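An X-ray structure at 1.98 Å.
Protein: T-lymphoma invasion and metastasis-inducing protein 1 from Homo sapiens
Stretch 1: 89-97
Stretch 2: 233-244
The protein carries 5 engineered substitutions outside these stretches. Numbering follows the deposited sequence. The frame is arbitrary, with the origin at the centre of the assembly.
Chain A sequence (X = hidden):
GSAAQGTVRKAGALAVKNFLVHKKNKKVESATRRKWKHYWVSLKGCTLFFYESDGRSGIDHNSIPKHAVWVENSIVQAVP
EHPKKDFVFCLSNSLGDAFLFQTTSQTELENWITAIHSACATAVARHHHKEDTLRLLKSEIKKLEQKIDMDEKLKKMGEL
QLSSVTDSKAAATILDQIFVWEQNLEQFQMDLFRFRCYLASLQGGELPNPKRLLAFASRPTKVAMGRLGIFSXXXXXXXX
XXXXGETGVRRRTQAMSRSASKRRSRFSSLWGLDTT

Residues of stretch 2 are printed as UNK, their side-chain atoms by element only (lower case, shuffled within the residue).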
ATOM      1  N   PHE A  89      -7.923 -10.388  -2.976  1.00 21.80           N
ATOM      2  CA  PHE A  89      -7.133  -9.160  -3.062  1.00 23.25           C
ATOM      3  C   PHE A  89      -6.630  -8.782  -1.681  1.00 21.04           C
ATOM      4  O   PHE A  89      -7.145  -9.260  -0.684  1.00 20.34           O
ATOM      5  CB  PHE A  89      -7.924  -8.012  -3.699  1.00 23.93           C
ATOM      6  CG  PHE A  89      -9.234  -7.685  -3.019  1.00 25.04           C
ATOM      7  CD1 PHE A  89     -10.385  -8.391  -3.318  1.00 26.99           C
ATOM      8  CD2 PHE A  89      -9.324  -6.619  -2.136  1.00 23.14           C
ATOM      9  CE1 PHE A  89     -11.593  -8.065  -2.715  1.00 27.61           C
ATOM     10  CE2 PHE A  89     -10.517  -6.291  -1.540  1.00 23.95           C
ATOM     11  CZ  PHE A  89     -11.657  -7.012  -1.830  1.00 25.18           C
ATOM     12  N   CYS A  90      -5.602  -7.936  -1.636  1.00 21.61           N
ATOM     13  CA  CYS A  90      -4.898  -7.608  -0.405  1.00 21.56           C
ATOM     14  C   CYS A  90      -4.819  -6.095  -0.262  1.00 21.42           C
ATOM     15  O   CYS A  90      -4.368  -5.407  -1.177  1.00 19.45           O
ATOM     16  CB  CYS A  90      -3.492  -8.217  -0.402  1.00 23.38           C
ATOM     17  SG  CYS A  90      -2.503  -7.834   1.069  1.00 26.59           S
ATOM     18  N   LEU A  91      -5.304  -5.576   0.862  1.00 20.45           N
ATOM     19  CA  LEU A  91      -5.148  -4.164   1.187  1.00 20.12           C
ATOM     20  C   LEU A  91      -4.013  -4.001   2.172  1.00 18.30           C
ATOM     21  O   LEU A  91      -3.974  -4.681   3.185  1.00 18.13           O
ATOM     22  CB  LEU A  91      -6.446  -3.585   1.772  1.00 20.60           C
ATOM     23  CG  LEU A  91      -6.445  -2.070   2.042  1.00 22.25           C
ATOM     24  CD1 LEU A  91      -7.820  -1.474   1.841  1.00 25.92           C
ATOM     25  CD2 LEU A  91      -5.961  -1.743   3.445  1.00 23.51           C
ATOM     26  N   SER A  92      -3.073  -3.116   1.870  1.00 20.79           N
ATOM     27  CA  SER A  92      -2.063  -2.711   2.835  1.00 20.94           C
ATOM     28  C   SER A  92      -2.274  -1.231   3.128  1.00 21.08           C
ATOM     29  O   SER A  92      -2.370  -0.429   2.213  1.00 19.29           O
ATOM     30  CB  SER A  92      -0.648  -2.981   2.312  1.00 24.06           C
ATOM     31  OG  SER A  92      -0.509  -2.582   0.957  1.00 22.93           O
ATOM     32  N   ASN A  93      -2.347  -0.877   4.406  1.00 22.55           N
ATOM     33  CA  ASN A  93      -2.721   0.472   4.794  1.00 25.61           C
ATOM     34  C   ASN A  93      -1.498   1.352   5.014  1.00 24.29           C
ATOM     35  O   ASN A  93      -0.386   0.970   4.676  1.00 26.32           O
ATOM     36  CB  ASN A  93      -3.602   0.431   6.049  1.00 28.62           C
ATOM     37  CG  ASN A  93      -2.842   0.025   7.293  1.00 30.46           C
ATOM     38  OD1 ASN A  93      -1.676  -0.338   7.230  1.00 29.16           O
ATOM     39  ND2 ASN A  93      -3.509   0.091   8.438  1.00 33.32           N
ATOM     40  N   SER A  94      -1.708   2.540   5.561  1.00 23.40           N
ATOM     41  CA  SER A  94      -0.622   3.499   5.728  1.00 23.31           C
ATOM     42  C   SER A  94       0.214   3.229   6.978  1.00 24.77           C
ATOM     43  O   SER A  94       1.175   3.937   7.234  1.00 25.32           O
ATOM     44  CB  SER A  94      -1.187   4.924   5.771  1.00 26.18           C
ATOM     45  OG  SER A  94      -1.979   5.117   6.929  1.00 28.34           O
ATOM     46  N   LEU A  95      -0.160   2.212   7.756  1.00 26.32           N
ATOM     47  CA  LEU A  95       0.486   1.944   9.047  1.00 29.92           C
ATOM     48  C   LEU A  95       1.429   0.734   9.079  1.00 28.16           C
ATOM     49  O   LEU A  95       2.255   0.626   9.982  1.00 28.47           O
ATOM     50  CB  LEU A  95      -0.579   1.749  10.126  1.00 33.46           C
ATOM     51  CG  LEU A  95      -1.547   2.911  10.367  1.00 38.75           C
ATOM     52  CD1 LEU A  95      -2.485   2.584  11.531  1.00 41.34           C
ATOM     53  CD2 LEU A  95      -0.788   4.212  10.635  1.00 40.90           C
ATOM     54  N   GLY A  96       1.315  -0.159   8.103  1.00 27.60           N
ATOM     55  CA  GLY A  96       2.119  -1.374   8.077  1.00 29.33           C
ATOM     56  C   GLY A  96       1.288  -2.635   8.266  1.00 28.05           C
ATOM     57  O   GLY A  96       1.825  -3.734   8.386  1.00 29.48           O
ATOM     58  N   ASP A  97      -0.031  -2.467   8.296  1.00 25.29           N
ATOM     59  CA  ASP A  97      -0.963  -3.593   8.342  1.00 24.43           C
ATOM     60  C   ASP A  97      -1.357  -3.997   6.947  1.00 21.92           C
ATOM     61  O   ASP A  97      -1.295  -3.190   6.029  1.00 22.03           O
ATOM     62  CB  ASP A  97      -2.243  -3.236   9.103  1.00 26.92           C
ATOM     63  CG  ASP A  97      -1.979  -2.771  10.496  1.00 34.61           C
ATOM     64  OD1 ASP A  97      -1.422  -3.564  11.271  1.00 34.31           O
ATOM     65  OD2 ASP A  97      -2.346  -1.622  10.822  1.00 41.00           O
ATOM     66  N   UNK A 233       4.104  -6.740  -3.586  1.00 28.23           N
ATOM     67  CA  UNK A 233       3.863  -5.317  -3.436  1.00 28.45           C
ATOM     68  C   UNK A 233       3.275  -5.039  -2.061  1.00 23.91           C
ATOM     69  O   UNK A 233       3.603  -4.041  -1.449  1.00 22.15           O
ATOM     70  c   UNK A 233       3.616  -4.891  -5.884  1.00 35.15           C
ATOM     71  c   UNK A 233       2.923  -4.792  -4.535  1.00 33.58           C
ATOM     72  c   UNK A 233       2.513  -3.344  -4.263  1.00 34.46           C
ATOM     73  N   UNK A 234       2.420  -5.931  -1.570  1.00 24.77           N
ATOM     74  CA  UNK A 234       1.740  -5.702  -0.295  1.00 25.85           C
ATOM     75  C   UNK A 234       2.686  -5.727   0.906  1.00 25.34           C
ATOM     76  O   UNK A 234       2.538  -4.922   1.824  1.00 25.29           O
ATOM     77  c   UNK A 234       0.629  -6.732  -0.090  1.00 27.44           C
ATOM     78  o   UNK A 234      -0.380  -6.572  -1.067  1.00 28.21           O
ATOM     79  N   UNK A 235       3.636  -6.658   0.923  1.00 23.20           N
ATOM     80  CA  UNK A 235       4.584  -6.737   2.029  1.00 21.73           C
ATOM     81  C   UNK A 235       5.632  -5.620   1.931  1.00 20.29           C
ATOM     82  O   UNK A 235       6.092  -5.099   2.939  1.00 21.58           O
ATOM     83  o   UNK A 235       6.018  -8.329   0.883  1.00 24.60           O
ATOM     84  c   UNK A 235       5.258  -8.110   2.056  1.00 23.82           C
ATOM     85  N   UNK A 236       5.993  -5.268   0.703  1.00 18.58           N
ATOM     86  CA  UNK A 236       6.922  -4.177   0.432  1.00 18.02           C
ATOM     87  C   UNK A 236       6.312  -2.899   0.988  1.00 19.26           C
ATOM     88  O   UNK A 236       6.953  -2.161   1.730  1.00 20.72           O
ATOM     89  c   UNK A 236      10.237  -1.331  -2.292  1.00 26.04           C
ATOM     90  c   UNK A 236       8.248  -3.109  -1.485  1.00 21.55           C
ATOM     91  c   UNK A 236      10.032  -1.573  -0.953  1.00 25.21           C
ATOM     92  c   UNK A 236       9.460  -1.976  -3.230  1.00 26.57           C
ATOM     93  c   UNK A 236       8.468  -2.856  -2.825  1.00 24.10           C
ATOM     94  c   UNK A 236       7.169  -4.079  -1.078  1.00 19.62           C
ATOM     95  c   UNK A 236       9.042  -2.459  -0.551  1.00 23.65           C
ATOM     96  N   UNK A 237       5.045  -2.674   0.654  1.00 19.18           N
ATOM     97  CA  UNK A 237       4.330  -1.494   1.109  1.00 19.32           C
ATOM     98  C   UNK A 237       4.231  -1.488   2.617  1.00 19.57           C
ATOM     99  O   UNK A 237       4.441  -0.461   3.232  1.00 19.74           O
ATOM    100  c   UNK A 237       2.927  -1.404   0.513  1.00 20.35           C
ATOM    101  c   UNK A 237       2.675   1.087   1.181  1.00 24.61           C
ATOM    102  n   UNK A 237       1.594   1.864   1.512  1.00 27.96           N
ATOM    103  c   UNK A 237       0.499   1.131   1.446  1.00 27.02           C
ATOM    104  c   UNK A 237       2.207  -0.154   0.909  1.00 21.77           C
ATOM    105  n   UNK A 237       0.842  -0.092   1.088  1.00 24.76           N
ATOM    106  N   UNK A 238       3.902  -2.631   3.217  1.00 18.91           N
ATOM    107  CA  UNK A 238       3.735  -2.693   4.667  1.00 20.14           C
ATOM    108  C   UNK A 238       5.034  -2.303   5.378  1.00 21.91           C
ATOM    109  O   UNK A 238       5.014  -1.586   6.376  1.00 25.35           O
ATOM    110  c   UNK A 238       3.288  -4.082   5.103  1.00 19.17           C
ATOM    111  N   UNK A 239       6.155  -2.782   4.855  1.00 21.37           N
ATOM    112  CA  UNK A 239       7.457  -2.517   5.452  1.00 22.30           C
ATOM    113  C   UNK A 239       7.810  -1.035   5.345  1.00 22.85           C
ATOM    114  O   UNK A 239       8.289  -0.429   6.299  1.00 25.04           O
ATOM    115  c   UNK A 239       8.519  -3.387   4.780  1.00 23.04           C
ATOM    116  c   UNK A 239       8.919  -5.124   6.532  1.00 22.90           C
ATOM    117  c   UNK A 239       8.413  -4.871   5.120  1.00 22.50           C
ATOM    118  c   UNK A 239       9.181  -5.715   4.122  1.00 24.57           C
ATOM    119  N   UNK A 240       7.534  -0.444   4.192  1.00 22.11           N
ATOM    120  CA  UNK A 240       7.828   0.957   3.975  1.00 21.80           C
ATOM    121  C   UNK A 240       6.945   1.845   4.840  1.00 23.98           C
ATOM    122  O   UNK A 240       7.422   2.801   5.438  1.00 25.65           O
ATOM    123  c   UNK A 240       8.740   0.695   1.660  1.00 24.89           C
ATOM    124  c   UNK A 240       7.695   2.876   2.312  1.00 24.39           C
ATOM    125  c   UNK A 240       7.656   1.343   2.492  1.00 22.16           C
ATOM    126  N   UNK A 241       5.657   1.523   4.907  1.00 24.21           N
ATOM    127  CA  UNK A 241       4.697   2.339   5.640  1.00 28.35           C
ATOM    128  C   UNK A 241       4.988   2.285   7.128  1.00 28.28           C
ATOM    129  O   UNK A 241       4.762   3.257   7.848  1.00 30.76           O
ATOM    130  c   UNK A 241       3.269   1.881   5.355  1.00 29.39           C
ATOM    131  N   UNK A 242       5.504   1.152   7.589  1.00 25.86           N
ATOM    132  CA  UNK A 242       5.790   0.980   9.011  1.00 29.81           C
ATOM    133  C   UNK A 242       6.915   1.914   9.482  1.00 35.35           C
ATOM    134  O   UNK A 242       7.102   2.112  10.683  1.00 38.80           O
ATOM    135  c   UNK A 242       6.157  -0.457   9.301  1.00 26.47           C
ATOM    136  N   UNK A 243       7.669   2.479   8.546  1.00 36.47           N
ATOM    137  CA  UNK A 243       8.744   3.406   8.910  1.00 42.53           C
ATOM    138  C   UNK A 243       8.234   4.786   9.304  1.00 51.27           C
ATOM    139  O   UNK A 243       8.935   5.532   9.983  1.00 57.24           O
ATOM    140  c   UNK A 243      11.113   2.472   6.051  1.00 45.78           C
ATOM    141  c   UNK A 243      10.394   2.267   7.359  1.00 41.32           C
ATOM    142  c   UNK A 243      12.162   1.126   4.292  1.00 48.98           C
ATOM    143  n   UNK A 243      11.610   1.225   5.494  1.00 48.34           N
ATOM    144  n   UNK A 243      12.582  -0.048   3.861  1.00 44.71           N
ATOM    145  c   UNK A 243       9.733   3.554   7.764  1.00 40.62           C
ATOM    146  n   UNK A 243      12.275   2.203   3.520  1.00 53.45           N
ATOM    147  N   UNK A 244       7.017   5.120   8.889  1.00 55.75           N
ATOM    148  CA  UNK A 244       6.433   6.425   9.197  1.00 64.69           C
ATOM    149  C   UNK A 244       5.319   6.292  10.226  1.00 69.65           C
ATOM    150  O   UNK A 244       5.529   6.536  11.416  1.00 74.31           O
ATOM    151  o   UNK A 244       4.828   6.282   7.369  1.00 65.99           O
ATOM    152  c   UNK A 244       6.950   7.317   6.891  1.00 66.16           C
ATOM    153  c   UNK A 244       5.861   7.102   7.931  1.00 67.27           C
TER
HETATM  154  O   HOH W   1      -1.559  -4.087  -1.174  1.00 19.63           O

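Position 233 opens the helix. Its side chain is three carbons, one carrying the other two, and it does not touch stretch 1. This is V233.

Position 234 has one carbon and one oxygen. Its CA-to-CB bond points toward the strand, and the oxygen lies 3.3 Å from C90 SG. A single carbon ending in oxygen is serine, S234. Water 1 is hydrogen-bonded to S234 OG at 2.8 Å, to S92 OG at 2.8 Å, and donates to C90 O at 3.1 Å. It thus links the strand to the start of the helix.

Position 235 also has one carbon and one oxygen, but points away from stretch 1. It is S235.

Position 236 has one carbon and a ring of six carbons. No oxygen sits on the ring, so it is phenylalanine rather than tyrosine. F236 is buried but out of reach of stretch 1.

Position 237 has one carbon, then a five-membered ring of three carbons and two nitrogens. Only histidine fits. The bond points toward the strand, and the chi1 of H237 is t. H237 ND1 and S92 OG are hydrogen-bonded at 2.8 Å, and either could be the donor. S92 OG sits at the ring edge, near its plane. H237 CE1 is also 3.4 Å from N93 O.

Position 238 has a single carbon, set sideways. It is A238. Its CB lies 3.6 Å from G96 O, and its backbone adds a CA-H...O contact, G96 CA to A238 O at 3.4 Å.

Position 239 has four carbons, forked at the second, and points away. It is L239.

Position 240 has three carbons, one carrying two. It is V240, buried but not in contact with stretch 1.

Position 241 has one carbon, directed toward the loop. That makes it A241. Its CB packs 3.5 Å from S94 O and 3.8 Å from N93 O.

Position 242 also has one carbon, set sideways. It is A242, with CA 3.7 Å from L95 O.

Position 243 has three carbons, a nitrogen, and a carbon carrying two more nitrogens. This guanidinium group identifies R243. The CA-to-CB bond of R243 points away from stretch 1, and its NH1 and NH2 are hydrogen-bonded elsewhere in the structure.

Position 244 has one carbon carrying an oxygen and a carbon. It is T244, exposed and poorly ordered. T244 OG1 donates to A241 O at 3.1 Å, within the type I turn from A241 to T244.

The strand and helix run nearly parallel, at 10°, with axes 8.3 Å apart at closest approach. The polar part of the contact centres on S92, which binds both H237 and the water. Beyond it, the loop comes close to the helix backbone, and the CA atoms of G96 and A238 are 4.0 Å apart. A CB on G96 would lie 3.1 Å from A242 CB, and the backbone angles by themselves call for glycine. N93 OD1 steadies this loop by accepting from D97 N at 2.9 Å, with weak bonds from L95 N and G96 N.

Stretch 2, residues 233-244: VSSFHALVAART
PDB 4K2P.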